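ArsR family transcriptional regulator (Comamonas testosteroni, PDB 6UVU) represses transcription and responds to Sb(III), which probably relieves the repression, likely by releasing operator DNA bound through its winged helix-turn-helix. Local coordinates at the interface of chains A and B. Residues are numbered along the deposited sequence; one frame, centred on the assembly and turned at random. Chains: chain A/B, ArsR family transcriptional regulator.

The interface of chains A and B. Residues chain A 14-15, 18, 106; chain B 109, 112-113.
A:Leu14 and A:Lys15, in an extended stretch that leads into the 3-10 helix 16-18, lie against B:Glu109 on the C-terminal helix 102-121 of chain B. The protein is an ArsR-family repressor with a winged helix-turn-helix domain, and in this two-fold dimer the N-terminal arm of one subunit packs on the last helix of the other; a twin contact forms with the chains exchanged. The backbone N-H of A:Lys15 gives a hydrogen bond to the carboxylate oxygen OE2 of B:Glu109 (2.8 Å, 148° at the hydrogen). It comes down from above the carboxylate plane, 54° out of it. B:Glu109 reaches this amide because its stem is stretched out, CD anti to CA (chi2 177°). Its aliphatic stem is lined by leucines: CD1 of A:Leu14 lies 3.7 Å from CG as the two side chains run antiparallel alongside each other. CD1 of A:Leu18, next to it over the same side of the stem, touches CB at 3.7 Å. CB of A:Lys15 packs by the carboxylate carbon CD of B:Glu109 at 3.7 Å. The ammonium of A:Lys15 makes no direct ion pair here, its NZ standing 5.8 Å from OE1 of B:Glu109, though its charge may still steady the carboxylate at longer range. An alanine in place of B:Glu109 would probably leave the A:Lys15 amide without its acceptor and open a gap beside CD1 of A:Leu14 and CB of A:Lys15, where CG and the carboxylate had lain, setting the arm freer to move. One helical turn farther on, SG of B:Cys113 meets the branch tip of A:Leu18, 3.8 Å from CD1, with CD2 slightly more distant. This thiol also makes a weak hydrogen bond back to the carbonyl O of B:Glu109. B:Leu112 adds a tip-to-tip methyl contact, its CD1 4.0 Å from CD1 of A:Leu14.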
# COMPACT_ATOMS: atom_id res chain seq x y z
N LEU A 14 -8.18 13.49 6.99
CA LEU A 14 -8.22 12.16 7.59
C LEU A 14 -9.62 11.84 8.12
O LEU A 14 -10.31 12.70 8.69
CB LEU A 14 -7.19 12.09 8.73
CG LEU A 14 -6.99 10.83 9.56
CD1 LEU A 14 -6.38 9.70 8.74
CD2 LEU A 14 -6.13 11.13 10.78
N LYS A 15 -10.04 10.59 7.91
CA LYS A 15 -11.31 10.02 8.38
C LYS A 15 -11.58 10.44 9.82
O LYS A 15 -10.66 10.42 10.65
CB LYS A 15 -11.26 8.50 8.23
CG LYS A 15 -12.60 7.79 8.27
CD LYS A 15 -12.39 6.32 7.99
CE LYS A 15 -13.41 5.45 8.70
NZ LYS A 15 -13.01 4.01 8.58
N LEU A 18 -10.65 8.06 12.66
CA LEU A 18 -9.24 7.70 12.71
C LEU A 18 -8.37 8.82 13.29
O LEU A 18 -7.17 8.61 13.48
CB LEU A 18 -8.74 7.30 11.31
CG LEU A 18 -9.31 6.01 10.72
CD1 LEU A 18 -8.59 5.60 9.42
CD2 LEU A 18 -9.27 4.88 11.74
N ARG A 106 -6.91 -6.77 0.96
CA ARG A 106 -7.62 -5.50 1.11
C ARG A 106 -6.86 -4.35 0.44
O ARG A 106 -7.47 -3.47 -0.18
CB ARG A 106 -7.85 -5.22 2.60
CG ARG A 106 -8.86 -6.17 3.21
CD ARG A 106 -8.78 -6.13 4.71
NE ARG A 106 -8.96 -4.78 5.27
CZ ARG A 106 -9.30 -4.55 6.54
NH1 ARG A 106 -9.51 -5.58 7.35
NH2 ARG A 106 -9.44 -3.31 7.00
N GLU B 109 -5.03 5.51 5.39
CA GLU B 109 -6.12 5.17 6.31
C GLU B 109 -6.33 3.66 6.39
O GLU B 109 -6.60 3.12 7.47
CB GLU B 109 -7.42 5.86 5.90
CG GLU B 109 -7.45 7.38 6.11
CD GLU B 109 -8.75 7.99 5.61
OE1 GLU B 109 -9.62 7.22 5.12
OE2 GLU B 109 -8.93 9.23 5.71
N LEU B 112 -3.80 2.27 8.54
CA LEU B 112 -4.09 2.55 9.94
C LEU B 112 -5.12 1.58 10.49
O LEU B 112 -4.98 1.09 11.62
CB LEU B 112 -4.55 4.01 10.12
CG LEU B 112 -3.52 5.10 9.74
CD1 LEU B 112 -4.15 6.51 9.72
CD2 LEU B 112 -2.30 5.08 10.66
N CYS B 113 -6.16 1.28 9.71
CA CYS B 113 -7.17 0.32 10.16
C CYS B 113 -6.57 -1.07 10.35
O CYS B 113 -6.93 -1.77 11.28
CB CYS B 113 -8.34 0.28 9.18
SG CYS B 113 -9.18 1.88 8.96